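Local structure of regulating synaptic membrane exocytosis protein 2 (Rattus norvegicus, 2BWQ) at residues P38-V43 / T65-W70; K44-L48 / F74-V79; F84-L89 / I112-T116. The protein probably acts as a scaffold that regulates neurotransmitter release at synapses, here represented by its first C2 domain, a beta sandwich. All blocks are in the same frame, centred on the assembly; numbering follows the deposited sequence. Where two conformers were deposited one is given.

Contact 1 of 3, residues P38-V43 / T65-W70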
ATOM      1  N   PRO A  38      -0.298   5.752  20.499  1.00 10.79           N
ATOM      2  CA  PRO A  38      -0.284   5.708  19.054  1.00 12.84           C
ATOM      3  C   PRO A  38       0.440   4.452  18.519  1.00 12.09           C
ATOM      4  O   PRO A  38       0.895   3.603  19.283  1.00 12.41           O
ATOM      5  CB  PRO A  38       0.479   6.984  18.689  1.00 13.36           C
ATOM      6  CG  PRO A  38       1.432   7.175  19.855  1.00 13.86           C
ATOM      7  CD  PRO A  38       0.682   6.695  21.072  1.00 11.46           C
ATOM      8  N   ARG A  39       0.472   4.350  17.196  1.00 12.41           N
ATOM      9  CA  ARG A  39       0.987   3.194  16.484  1.00 12.41           C
ATOM     10  C   ARG A  39       2.448   3.422  16.047  1.00 12.71           C
ATOM     11  O   ARG A  39       2.914   4.546  16.007  1.00 12.82           O
ATOM     12  CB  ARG A  39       0.099   3.042  15.219  1.00 12.97           C
ATOM     13  CG  ARG A  39      -1.400   2.771  15.495  1.00 14.35           C
ATOM     14  CD  ARG A  39      -1.588   1.486  16.244  1.00 13.94           C
ATOM     15  NE  ARG A  39      -3.005   1.229  16.526  1.00 14.05           N
ATOM     16  CZ  ARG A  39      -3.505   0.050  16.902  1.00 12.80           C
ATOM     17  NH1 ARG A  39      -2.705  -1.008  17.103  1.00 12.73           N
ATOM     18  NH2 ARG A  39      -4.817  -0.024  17.106  1.00 14.47           N
ATOM     19  N   ASN A  40       3.092   2.345  15.625  1.00 12.33           N
ATOM     20  CA  ASN A  40       4.351   2.380  14.893  1.00 12.36           C
ATOM     21  C   ASN A  40       4.100   1.751  13.550  1.00 12.02           C
ATOM     22  O   ASN A  40       4.345   0.553  13.357  1.00 12.54           O
ATOM     23  CB  ASN A  40       5.461   1.581  15.594  1.00 12.96           C
ATOM     24  CG  ASN A  40       5.722   2.066  17.000  1.00 14.51           C
ATOM     25  OD1 ASN A  40       5.805   3.293  17.289  1.00 15.54           O
ATOM     26  ND2 ASN A  40       5.874   1.092  17.914  1.00 14.80           N
ATOM     27  N   PRO A  41       3.504   2.517  12.640  1.00 12.47           N
ATOM     28  CA  PRO A  41       2.971   1.875  11.414  1.00 12.07           C
ATOM     29  C   PRO A  41       3.968   1.677  10.263  1.00 12.75           C
ATOM     30  O   PRO A  41       4.855   2.528  10.026  1.00 12.24           O
ATOM     31  CB  PRO A  41       1.797   2.795  11.026  1.00 14.25           C
ATOM     32  CG  PRO A  41       2.237   4.161  11.538  1.00 15.11           C
ATOM     33  CD  PRO A  41       3.127   3.934  12.733  1.00 13.31           C
ATOM     34  N   TYR A  42       3.762   0.569   9.536  1.00 12.09           N
ATOM     35  CA  TYR A  42       4.432   0.350   8.242  1.00 12.33           C
ATOM     36  C   TYR A  42       3.453  -0.297   7.314  1.00 11.96           C
ATOM     37  O   TYR A  42       2.504  -0.914   7.731  1.00 12.32           O
ATOM     38  CB  TYR A  42       5.744  -0.436   8.361  1.00 11.27           C
ATOM     39  CG  TYR A  42       5.544  -1.884   8.768  1.00 13.98           C
ATOM     40  CD1 TYR A  42       5.403  -2.897   7.772  1.00 14.66           C
ATOM     41  CD2 TYR A  42       5.631  -2.261  10.122  1.00 13.79           C
ATOM     42  CE1 TYR A  42       5.278  -4.236   8.130  1.00 16.90           C
ATOM     43  CE2 TYR A  42       5.464  -3.615  10.479  1.00 17.33           C
ATOM     44  CZ  TYR A  42       5.337  -4.569   9.453  1.00 16.19           C
ATOM     45  OH  TYR A  42       5.249  -5.913   9.809  1.00 20.04           O
ATOM     46  N   VAL A  43       3.772  -0.166   6.024  1.00 12.92           N
ATOM     47  CA  VAL A  43       2.998  -0.798   4.961  1.00 12.27           C
ATOM     48  C   VAL A  43       3.828  -1.839   4.252  1.00 12.53           C
ATOM     49  O   VAL A  43       4.992  -1.623   4.005  1.00 13.09           O
ATOM     50  CB  VAL A  43       2.549   0.257   3.934  1.00 12.73           C
ATOM     51  CG1 VAL A  43       1.807  -0.393   2.771  1.00 15.30           C
ATOM     52  CG2 VAL A  43       1.550   1.224   4.574  1.00 17.39           C
ATOM     53  N   THR A  65       2.758   7.430  15.922  1.00 13.22           N
ATOM     54  CA  THR A  65       1.866   8.350  15.216  1.00 12.88           C
ATOM     55  C   THR A  65       0.579   7.632  14.801  1.00 13.79           C
ATOM     56  O   THR A  65       0.547   6.408  14.714  1.00 14.69           O
ATOM     57  CB  THR A  65       2.611   8.868  13.961  1.00 14.18           C
ATOM     58  OG1 THR A  65       1.794   9.778  13.235  1.00 14.57           O
ATOM     59  CG2 THR A  65       2.900   7.720  12.936  1.00 15.56           C
ATOM     60  N   LEU A  66      -0.425   8.445  14.474  1.00 12.87           N
ATOM     61  CA  LEU A  66      -1.684   8.019  13.833  1.00 13.09           C
ATOM     62  C   LEU A  66      -1.848   8.587  12.428  1.00 12.90           C
ATOM     63  O   LEU A  66      -2.853   8.322  11.760  1.00 13.95           O
ATOM     64  CB  LEU A  66      -2.879   8.494  14.670  1.00 13.35           C
ATOM     65  CG  LEU A  66      -2.801   8.038  16.114  1.00 14.42           C
ATOM     66  CD1 LEU A  66      -4.014   8.624  16.848  1.00 17.18           C
ATOM     67  CD2 LEU A  66      -2.752   6.524  16.282  1.00 15.71           C
ATOM     68  N   GLU A  67      -0.855   9.341  11.990  1.00 14.32           N
ATOM     69  CA  GLU A  67      -0.886   9.990  10.686  1.00 14.99           C
ATOM     70  C   GLU A  67       0.506   9.885  10.019  1.00 13.24           C
ATOM     71  O   GLU A  67       1.132  10.903   9.734  1.00 15.21           O
ATOM     72  CB  GLU A  67      -1.285  11.471  10.870  1.00 16.97           C
ATOM     73  CG  GLU A  67      -1.686  12.169   9.597  1.00 25.69           C
ATOM     74  CD  GLU A  67      -2.645  13.297   9.883  1.00 35.02           C
ATOM     75  OE1 GLU A  67      -2.531  13.865  11.007  1.00 39.75           O
ATOM     76  OE2 GLU A  67      -3.499  13.604   9.009  1.00 38.61           O
ATOM     77  N   PRO A  68       0.973   8.668   9.764  1.00 12.38           N
ATOM     78  CA  PRO A  68       2.339   8.458   9.235  1.00 12.81           C
ATOM     79  C   PRO A  68       2.474   8.996   7.830  1.00 12.76           C
ATOM     80  O   PRO A  68       1.532   8.909   7.031  1.00 13.83           O
ATOM     81  CB  PRO A  68       2.459   6.929   9.206  1.00 12.96           C
ATOM     82  CG  PRO A  68       1.018   6.464   9.035  1.00 12.96           C
ATOM     83  CD  PRO A  68       0.262   7.377   9.967  1.00 12.81           C
ATOM     84  N   LYS A  69       3.655   9.465   7.508  1.00 14.15           N
ATOM     85  CA  LYS A  69       3.984   9.956   6.158  1.00 14.04           C
ATOM     86  C   LYS A  69       5.242   9.224   5.771  1.00 14.58           C
ATOM     87  O   LYS A  69       6.316   9.426   6.334  1.00 18.06           O
ATOM     88  CB  LYS A  69       4.215  11.465   6.150  1.00 14.96           C
ATOM     89  CG  LYS A  69       2.940  12.134   6.553  1.00 18.51           C
ATOM     90  CD  LYS A  69       3.111  13.578   6.887  1.00 24.77           C
ATOM     91  CE  LYS A  69       1.719  14.190   7.161  1.00 29.51           C
ATOM     92  NZ  LYS A  69       1.090  13.658   8.434  1.00 30.62           N
ATOM     93  N   TRP A  70       5.125   8.342   4.819  1.00 12.87           N
ATOM     94  CA  TRP A  70       6.287   7.618   4.331  1.00 12.81           C
ATOM     95  C   TRP A  70       6.863   8.197   3.060  1.00 14.14           C
ATOM     96  O   TRP A  70       8.078   8.238   2.909  1.00 13.91           O
ATOM     97  CB  TRP A  70       5.913   6.140   4.053  1.00 13.55           C
ATOM     98  CG  TRP A  70       5.406   5.366   5.257  1.00 12.70           C
ATOM     99  CD1 TRP A  70       6.169   4.768   6.260  1.00 14.02           C
ATOM    100  CD2 TRP A  70       4.052   5.090   5.555  1.00 11.80           C
ATOM    101  NE1 TRP A  70       5.309   4.177   7.168  1.00 13.02           N
ATOM    102  CE2 TRP A  70       4.005   4.312   6.739  1.00 12.91           C
ATOM    103  CE3 TRP A  70       2.830   5.433   4.928  1.00 13.59           C
ATOM    104  CZ2 TRP A  70       2.796   3.885   7.295  1.00 14.64           C
ATOM    105  CZ3 TRP A  70       1.630   4.967   5.462  1.00 14.17           C
ATOM    106  CH2 TRP A  70       1.628   4.177   6.639  1.00 15.30           C
TER
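At one end of the sandwich the loop 38-40 pairs with T65 while the strand starts behind them face each other across the core. R39 and T65 form a single antiparallel hydrogen-bonded bridge: T65 N to R39 O is 2.9 Å and R39 N to T65 O 3.2 Å. T65 CB points away from the partner segment, and its t rotamer sets OG1 3.0 Å from E67 N, an ST turn, while CG2 packs 3.8 Å from P41 CD. L66 (m, t) reaches back, so that its CD2 lies 3.8 Å from P38 CA and 4.1 Å from P38 CB. P41 and P68, both C-gamma endo, meet at P41 CG and P68 CG, 3.6 Å apart. W70, with chi1 near -60° and chi2 near -81°, lays its indole along strand 41-43. W70 NE1 makes a weak hydrogen bond of 3.3 Å to P41 O near the ring plane, and V43 CG2 sits over one face of the W70 indole, 4.0 Å from the centroid of its six-membered ring and 24° off its normal, a CH-pi contact. R39 is m at chi1 and chi2, so its end leads away, where NE hydrogen-bonds P31 O and NH1 forms salt bridges with D95 and E105. The contact joins the two sheets of the C2 fold: L93 of strand 88-95 touches P41, V43 and W70, and I24 of strand 19-28 touches V43 and W70.

Contact 2 of 3, residues K44-L48 / F74-V79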
ATOM      1  N   LYS A  44       3.224  -2.993   3.995  1.00 11.11           N
ATOM      2  CA  LYS A  44       3.799  -4.078   3.176  1.00 11.10           C
ATOM      3  C   LYS A  44       2.982  -4.212   1.914  1.00 11.47           C
ATOM      4  O   LYS A  44       1.741  -4.099   1.950  1.00 12.46           O
ATOM      5  CB  LYS A  44       3.733  -5.388   3.967  1.00 14.37           C
ATOM      6  CG  LYS A  44       4.375  -6.539   3.253  1.00 17.11           C
ATOM      7  CD  LYS A  44       4.630  -7.713   4.242  1.00 22.17           C
ATOM      8  CE  LYS A  44       3.319  -8.294   4.771  1.00 26.71           C
ATOM      9  NZ  LYS A  44       3.554  -9.430   5.725  1.00 31.77           N
ATOM     10  N   ILE A  45       3.694  -4.396   0.806  1.00 13.09           N
ATOM     11  CA  ILE A  45       3.001  -4.613  -0.459  1.00 15.40           C
ATOM     12  C   ILE A  45       3.516  -5.855  -1.124  1.00 16.30           C
ATOM     13  O   ILE A  45       4.751  -6.026  -1.246  1.00 17.41           O
ATOM     14  CB  ILE A  45       3.115  -3.438  -1.387  1.00 15.60           C
ATOM     15  CG1 ILE A  45       2.595  -2.177  -0.684  1.00 16.81           C
ATOM     16  CG2 ILE A  45       2.303  -3.713  -2.675  1.00 17.56           C
ATOM     17  CD1 ILE A  45       2.291  -0.830  -1.513  1.00 19.47           C
ATOM     18  N   TYR A  46       2.628  -6.734  -1.540  1.00 14.64           N
ATOM     19  CA  TYR A  46       2.934  -7.844  -2.454  1.00 12.90           C
ATOM     20  C   TYR A  46       2.222  -7.603  -3.751  1.00 13.59           C
ATOM     21  O   TYR A  46       1.019  -7.284  -3.841  1.00 14.61           O
ATOM     22  CB  TYR A  46       2.476  -9.184  -1.915  1.00 14.83           C
ATOM     23  CG  TYR A  46       3.391  -9.862  -0.949  1.00 16.13           C
ATOM     24  CD1 TYR A  46       4.538 -10.478  -1.402  1.00 19.07           C
ATOM     25  CD2 TYR A  46       3.119  -9.909   0.421  1.00 16.32           C
ATOM     26  CE1 TYR A  46       5.380 -11.129  -0.536  1.00 18.47           C
ATOM     27  CE2 TYR A  46       3.988 -10.575   1.300  1.00 16.80           C
ATOM     28  CZ  TYR A  46       5.094 -11.155   0.797  1.00 18.45           C
ATOM     29  OH  TYR A  46       5.942 -11.831   1.689  1.00 21.13           O
ATOM     30  N   PHE A  47       2.976  -7.736  -4.841  1.00 14.25           N
ATOM     31  CA  PHE A  47       2.437  -7.746  -6.192  1.00 13.42           C
ATOM     32  C   PHE A  47       2.244  -9.196  -6.539  1.00 13.37           C
ATOM     33  O   PHE A  47       3.227  -9.916  -6.759  1.00 15.12           O
ATOM     34  CB  PHE A  47       3.464  -7.088  -7.150  1.00 13.77           C
ATOM     35  CG  PHE A  47       2.986  -6.923  -8.511  1.00 14.70           C
ATOM     36  CD1 PHE A  47       1.730  -6.357  -8.767  1.00 16.94           C
ATOM     37  CD2 PHE A  47       3.826  -7.286  -9.580  1.00 21.30           C
ATOM     38  CE1 PHE A  47       1.304  -6.137 -10.024  1.00 18.69           C
ATOM     39  CE2 PHE A  47       3.409  -7.078 -10.896  1.00 23.02           C
ATOM     40  CZ  PHE A  47       2.129  -6.489 -11.101  1.00 18.85           C
ATOM     41  N   LEU A  48       1.008  -9.612  -6.537  1.00 12.86           N
ATOM     42  CA  LEU A  48       0.672 -11.072  -6.686  1.00 13.59           C
ATOM     43  C   LEU A  48       0.170 -11.376  -8.068  1.00 15.45           C
ATOM     44  O   LEU A  48      -0.324 -10.507  -8.766  1.00 14.84           O
ATOM     45  CB  LEU A  48      -0.400 -11.431  -5.680  1.00 13.54           C
ATOM     46  CG  LEU A  48       0.039 -11.233  -4.234  1.00 15.71           C
ATOM     47  CD1 LEU A  48      -1.129 -11.480  -3.325  1.00 19.12           C
ATOM     48  CD2 LEU A  48       1.220 -12.161  -3.866  1.00 18.22           C
ATOM     49  N   PHE A  74       7.834   2.612  -4.789  1.00 12.95           N
ATOM     50  CA  PHE A  74       8.247   1.269  -5.119  1.00 12.82           C
ATOM     51  C   PHE A  74       8.126   1.072  -6.648  1.00 13.23           C
ATOM     52  O   PHE A  74       7.188   1.584  -7.239  1.00 13.44           O
ATOM     53  CB  PHE A  74       7.376   0.242  -4.434  1.00 14.40           C
ATOM     54  CG  PHE A  74       7.231   0.393  -2.915  1.00 14.31           C
ATOM     55  CD1 PHE A  74       8.221   0.969  -2.105  1.00 15.44           C
ATOM     56  CD2 PHE A  74       6.119  -0.139  -2.311  1.00 16.78           C
ATOM     57  CE1 PHE A  74       7.997   1.015  -0.677  1.00 14.61           C
ATOM     58  CE2 PHE A  74       5.925  -0.100  -0.912  1.00 15.26           C
ATOM     59  CZ  PHE A  74       6.882   0.477  -0.138  1.00 15.50           C
ATOM     60  N   ILE A  75       8.993   0.274  -7.225  1.00 13.64           N
ATOM     61  CA  ILE A  75       8.987   0.037  -8.664  1.00 14.20           C
ATOM     62  C   ILE A  75       8.957  -1.467  -8.876  1.00 12.69           C
ATOM     63  O   ILE A  75       9.860  -2.178  -8.385  1.00 14.86           O
ATOM     64  CB  ILE A  75      10.200   0.637  -9.395  1.00 16.02           C
ATOM     65  CG1 ILE A  75      10.202   2.172  -9.245  1.00 18.78           C
ATOM     66  CG2 ILE A  75      10.121   0.209 -10.879  1.00 17.22           C
ATOM     67  CD1 ILE A  75      11.027   2.882 -10.259  1.00 24.61           C
ATOM     68  N   TYR A  76       7.934  -1.933  -9.573  0.50 12.48           N
ATOM     69  CA  TYR A  76       7.795  -3.345  -9.901  0.50 11.99           C
ATOM     70  C   TYR A  76       8.221  -3.481 -11.362  0.50 12.28           C
ATOM     71  O   TYR A  76       7.789  -2.702 -12.210  0.50 11.83           O
ATOM     72  CB  TYR A  76       6.357  -3.794  -9.632  0.50 12.98           C
ATOM     73  CG  TYR A  76       6.092  -4.060  -8.155  0.50 11.70           C
ATOM     74  CD1 TYR A  76       6.779  -5.057  -7.489  0.50 13.45           C
ATOM     75  CD2 TYR A  76       5.105  -3.346  -7.441  0.50 10.95           C
ATOM     76  CE1 TYR A  76       6.535  -5.339  -6.132  0.50 12.39           C
ATOM     77  CE2 TYR A  76       4.840  -3.612  -6.091  0.50 12.44           C
ATOM     78  CZ  TYR A  76       5.563  -4.632  -5.434  0.50 11.61           C
ATOM     79  OH  TYR A  76       5.314  -4.911  -4.095  0.50 11.17           O
ATOM     80  N   SER A  77       9.081  -4.438 -11.685  1.00 12.38           N
ATOM     81  CA  SER A  77       9.447  -4.638 -13.070  1.00 14.24           C
ATOM     82  C   SER A  77      10.001  -6.043 -13.218  1.00 15.18           C
ATOM     83  O   SER A  77      10.647  -6.498 -12.270  1.00 15.79           O
ATOM     84  CB  SER A  77      10.594  -3.697 -13.412  1.00 15.95           C
ATOM     85  OG  SER A  77      11.117  -3.908 -14.740  1.00 20.61           O
ATOM     86  N   PRO A  78       9.773  -6.721 -14.344  1.00 14.94           N
ATOM     87  CA  PRO A  78       9.006  -6.270 -15.507  1.00 13.70           C
ATOM     88  C   PRO A  78       7.529  -6.438 -15.276  1.00 14.64           C
ATOM     89  O   PRO A  78       7.097  -7.380 -14.561  1.00 16.59           O
ATOM     90  CB  PRO A  78       9.391  -7.296 -16.580  1.00 14.80           C
ATOM     91  CG  PRO A  78       9.717  -8.563 -15.806  1.00 19.10           C
ATOM     92  CD  PRO A  78      10.378  -8.066 -14.547  1.00 15.88           C
ATOM     93  N   VAL A  79       6.734  -5.523 -15.811  1.00 12.55           N
ATOM     94  CA  VAL A  79       5.260  -5.618 -15.784  1.00 12.87           C
ATOM     95  C   VAL A  79       4.695  -5.339 -17.157  1.00 12.83           C
ATOM     96  O   VAL A  79       5.146  -4.397 -17.832  1.00 13.97           O
ATOM     97  CB  VAL A  79       4.619  -4.609 -14.756  1.00 12.56           C
ATOM     98  CG1 VAL A  79       3.081  -4.771 -14.763  1.00 15.40           C
ATOM     99  CG2 VAL A  79       5.170  -4.958 -13.383  1.00 15.69           C
TER
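This is packing between the two sheets of the C2 beta sandwich: strands 44-48 and 74-76 run at 13° to each other, with axes 9.7 Å apart at closest approach, and no hydrogen bond crosses between them. Alternation along each strand supplies the bumps. I45 and F47 project toward F74, Y76 and V79, whereas K44 and Y46 turn away. The Y76 ring lies under F47, with I45 at its edge. F47 CB sits over its face, 3.6 Å from the ring centroid and only 11° off the normal, a CH-pi contact, while I45 CG2 lies at its edge, 4.3 Å from CE2 of Y76. The F47 and Y76 rings are tilted by 26° and slid apart, with centroids at 5.0 Å, so they barely overlap; the hollow over the Y76 face is filled by the F47 methylene. Y76 OH passes beyond the interface to hydrogen-bond N55 O. L20 and L89, from strands of the two sheets, also touch F47. At one end the tip of I45 meets the edge of the F74 ring, CD1 to CE2 3.8 Å. At the other, after the cis peptide preceding P78, V79 turns inward and places its CG2 3.7 Å from F47 CE2.

Contact 3 of 3, residues F84-L89 / I112-T116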
ATOM      1  N   PHE A  84      -2.504  -7.701 -16.648  1.00 15.29           N
ATOM      2  CA  PHE A  84      -3.251  -6.995 -15.570  1.00 15.27           C
ATOM      3  C   PHE A  84      -4.435  -7.799 -15.060  1.00 16.57           C
ATOM      4  O   PHE A  84      -4.702  -7.683 -13.865  1.00 15.81           O
ATOM      5  CB  PHE A  84      -3.749  -5.660 -16.084  1.00 16.28           C
ATOM      6  CG  PHE A  84      -2.702  -4.561 -16.108  1.00 19.82           C
ATOM      7  CD1 PHE A  84      -1.356  -4.809 -15.830  1.00 20.25           C
ATOM      8  CD2 PHE A  84      -3.100  -3.290 -16.466  1.00 22.12           C
ATOM      9  CE1 PHE A  84      -0.425  -3.721 -15.877  1.00 22.86           C
ATOM     10  CE2 PHE A  84      -2.175  -2.212 -16.556  1.00 22.88           C
ATOM     11  CZ  PHE A  84      -0.868  -2.465 -16.248  1.00 19.28           C
ATOM     12  N   ARG A  85      -5.110  -8.609 -15.875  1.00 16.33           N
ATOM     13  CA  ARG A  85      -6.264  -9.391 -15.368  1.00 19.57           C
ATOM     14  C   ARG A  85      -5.874 -10.429 -14.352  1.00 18.31           C
ATOM     15  O   ARG A  85      -6.718 -10.941 -13.625  1.00 20.53           O
ATOM     16  CB  ARG A  85      -7.046 -10.057 -16.511  1.00 20.28           C
ATOM     17  CG  ARG A  85      -7.907  -9.088 -17.284  1.00 25.52           C
ATOM     18  CD  ARG A  85      -8.844  -9.771 -18.308  1.00 26.35           C
ATOM     19  NE  ARG A  85      -9.379  -8.840 -19.311  1.00 38.25           N
ATOM     20  CZ  ARG A  85      -9.179  -8.937 -20.630  1.00 42.51           C
ATOM     21  NH1 ARG A  85      -8.472  -9.943 -21.150  1.00 45.12           N
ATOM     22  NH2 ARG A  85      -9.711  -8.029 -21.443  1.00 44.54           N
ATOM     23  N   GLU A  86      -4.581 -10.728 -14.306  1.00 15.99           N
ATOM     24  CA  GLU A  86      -4.019 -11.747 -13.450  1.00 17.71           C
ATOM     25  C   GLU A  86      -3.068 -11.190 -12.386  1.00 16.70           C
ATOM     26  O   GLU A  86      -2.185 -11.906 -11.893  1.00 18.50           O
ATOM     27  CB  GLU A  86      -3.267 -12.781 -14.304  1.00 20.14           C
ATOM     28  CG  GLU A  86      -4.142 -13.570 -15.310  1.00 25.43           C
ATOM     29  CD  GLU A  86      -5.308 -14.351 -14.685  1.00 34.77           C
ATOM     30  OE1 GLU A  86      -5.398 -14.511 -13.439  1.00 38.13           O
ATOM     31  OE2 GLU A  86      -6.177 -14.828 -15.456  1.00 40.41           O
ATOM     32  N   ARG A  87      -3.151  -9.885 -12.100  1.00 13.56           N
ATOM     33  CA  ARG A  87      -2.220  -9.274 -11.100  1.00 12.68           C
ATOM     34  C   ARG A  87      -3.037  -8.420 -10.152  1.00 11.54           C
ATOM     35  O   ARG A  87      -4.060  -7.808 -10.545  1.00 12.68           O
ATOM     36  CB  ARG A  87      -1.184  -8.319 -11.766  1.00 13.31           C
ATOM     37  CG  ARG A  87      -0.294  -9.051 -12.749  1.00 17.18           C
ATOM     38  CD  ARG A  87       0.591  -9.987 -11.994  1.00 19.75           C
ATOM     39  NE  ARG A  87       1.691 -10.453 -12.814  1.00 23.03           N
ATOM     40  CZ  ARG A  87       1.632 -11.603 -13.443  1.00 23.87           C
ATOM     41  NH1 ARG A  87       0.539 -12.379 -13.328  1.00 25.41           N
ATOM     42  NH2 ARG A  87       2.654 -11.999 -14.202  1.00 25.96           N
ATOM     43  N   MET A  88      -2.572  -8.380  -8.914  1.00 10.65           N
ATOM     44  CA  MET A  88      -3.167  -7.525  -7.896  1.00 12.03           C
ATOM     45  C   MET A  88      -2.145  -7.076  -6.900  1.00 12.08           C
ATOM     46  O   MET A  88      -1.120  -7.740  -6.706  1.00 12.34           O
ATOM     47  CB  MET A  88      -4.315  -8.222  -7.160  1.00 14.08           C
ATOM     48  CG  MET A  88      -3.895  -9.392  -6.354  1.00 14.51           C
ATOM     49  SD  MET A  88      -5.369 -10.358  -5.933  1.00 16.97           S
ATOM     50  CE  MET A  88      -4.595 -11.593  -4.839  1.00 18.39           C
ATOM     51  N   LEU A  89      -2.391  -5.935  -6.290  1.00 11.16           N
ATOM     52  CA  LEU A  89      -1.541  -5.440  -5.224  1.00 11.81           C
ATOM     53  C   LEU A  89      -2.185  -5.670  -3.891  1.00 11.30           C
ATOM     54  O   LEU A  89      -3.302  -5.204  -3.644  1.00 12.13           O
ATOM     55  CB  LEU A  89      -1.343  -3.908  -5.390  1.00 12.02           C
ATOM     56  CG  LEU A  89      -0.504  -3.508  -6.590  1.00 12.13           C
ATOM     57  CD1 LEU A  89      -0.705  -1.992  -6.835  1.00 13.97           C
ATOM     58  CD2 LEU A  89       0.983  -3.748  -6.351  1.00 14.89           C
ATOM     59  N   ILE A 112      -5.886  -4.314  -4.552  1.00 11.44           N
ATOM     60  CA  ILE A 112      -6.223  -3.575  -5.786  1.00 12.14           C
ATOM     61  C   ILE A 112      -5.972  -4.475  -6.965  1.00 11.26           C
ATOM     62  O   ILE A 112      -4.828  -4.819  -7.262  1.00 12.27           O
ATOM     63  CB  ILE A 112      -5.376  -2.284  -5.878  1.00 13.06           C
ATOM     64  CG1 ILE A 112      -5.697  -1.342  -4.717  1.00 13.37           C
ATOM     65  CG2 ILE A 112      -5.626  -1.565  -7.255  1.00 13.64           C
ATOM     66  CD1 ILE A 112      -4.843  -0.085  -4.730  1.00 13.91           C
ATOM     67  N   GLU A 113      -7.004  -4.858  -7.661  1.00 11.95           N
ATOM     68  CA  GLU A 113      -6.894  -5.591  -8.940  1.00 11.98           C
ATOM     69  C   GLU A 113      -6.320  -4.669 -10.015  1.00 11.19           C
ATOM     70  O   GLU A 113      -6.875  -3.562 -10.214  1.00 11.64           O
ATOM     71  CB  GLU A 113      -8.269  -6.122  -9.396  1.00 12.30           C
ATOM     72  CG  GLU A 113      -8.777  -7.219  -8.459  1.00 13.90           C
ATOM     73  CD  GLU A 113      -8.135  -8.541  -8.705  1.00 19.46           C
ATOM     74  OE1 GLU A 113      -7.303  -8.733  -9.604  1.00 18.38           O
ATOM     75  OE2 GLU A 113      -8.479  -9.445  -7.925  1.00 24.35           O
ATOM     76  N   LEU A 114      -5.251  -5.074 -10.693  0.50 10.60           N
ATOM     77  CA  LEU A 114      -4.657  -4.178 -11.692  0.50 10.71           C
ATOM     78  C   LEU A 114      -5.610  -3.806 -12.809  0.50 11.83           C
ATOM     79  O   LEU A 114      -5.539  -2.658 -13.280  0.50 11.29           O
ATOM     80  CB  LEU A 114      -3.369  -4.749 -12.290  0.50 11.71           C
ATOM     81  CG  LEU A 114      -2.080  -4.312 -11.588  0.50 10.74           C
ATOM     82  CD1 LEU A 114      -1.912  -2.794 -11.863  0.50 12.58           C
ATOM     83  CD2 LEU A 114      -2.090  -4.614 -10.100  0.50 11.62           C
ATOM     84  N   GLU A 115      -6.496  -4.721 -13.225  1.00 12.28           N
ATOM     85  CA  GLU A 115      -7.281  -4.484 -14.437  1.00 13.15           C
ATOM     86  C   GLU A 115      -8.184  -3.280 -14.287  1.00 13.93           C
ATOM     87  O   GLU A 115      -8.526  -2.701 -15.311  1.00 16.65           O
ATOM     88  CB  GLU A 115      -8.123  -5.729 -14.733  1.00 15.23           C
ATOM     89  CG  GLU A 115      -8.988  -5.661 -16.005  1.00 19.82           C
ATOM     90  CD  GLU A 115      -8.218  -5.764 -17.321  1.00 27.75           C
ATOM     91  OE1 GLU A 115      -6.951  -5.767 -17.382  1.00 28.35           O
ATOM     92  OE2 GLU A 115      -8.916  -5.867 -18.370  1.00 35.03           O
ATOM     93  N   THR A 116      -8.583  -2.931 -13.083  1.00 12.55           N
ATOM     94  CA  THR A 116      -9.401  -1.750 -12.950  1.00 13.93           C
ATOM     95  C   THR A 116      -8.795  -0.700 -12.065  1.00 13.61           C
ATOM     96  O   THR A 116      -9.499   0.177 -11.570  1.00 14.08           O
ATOM     97  CB  THR A 116     -10.820  -2.128 -12.437  1.00 16.03           C
ATOM     98  OG1 THR A 116     -10.680  -2.918 -11.256  1.00 14.89           O
ATOM     99  CG2 THR A 116     -11.627  -2.926 -13.554  1.00 17.12           C
TER
HETATM  100  O   HOH W   1      -6.771  -7.540 -12.116  1.00 14.46           O
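The open end of the beta hairpin formed by strands 88-95 and 105-113 is closed here, where 3-10 turns flank the paired strands of the C2 sandwich. F84 comes first, its ring face covered by L114 CD1 and its CG 3.9 Å from L114 CB; F13 meets the same ring edge-to-face. One water, within hydrogen-bonding reach of F84 O (2.7 Å) and E113 OE1 (2.8 Å), accepts from E115 N at 3.0 Å. R85, exposed, forms a salt bridge with E115, R85 NE to E115 OE2 3.2 Å, whose hydrogen bond is weak (122°). R87 O takes L114 N at 3.0 Å and 170°, a nearly linear bond just beyond the strand end. M88 pairs with E113 as an antiparallel non-hydrogen-bonded pair, CA to CA 4.3 Å, and both CB atoms point to the same face, opposite the one carrying L89 and I112. L89 and I112 make the hydrogen-bonded pair, their side chains beside L11: L89 N to I112 O is 2.9 Å, and I112 N to L89 O also 2.9 Å.

Contacts 1 and 2 use the same two strands, 41-48 and 69-76, on opposite sides of the chain's centre, with centres about 21 Å apart. Both are buried and join the two sheets, but contact 1 adds backbone hydrogen bonds where loops meet at the domain end, whereas contact 2 relies on side-chain packing. Contact 3 pairs two neighbouring strands of one sheet at their ends, with the adjoining 3-10 turns, and is only partly buried, which fits its mix of strand hydrogen bonds, water and an exposed salt bridge. It touches contact 2, with L48 N 2.8 Å from M88 O, a probable hydrogen bond. Contact 1 stays about 9 Å from contact 3 at nearest atoms.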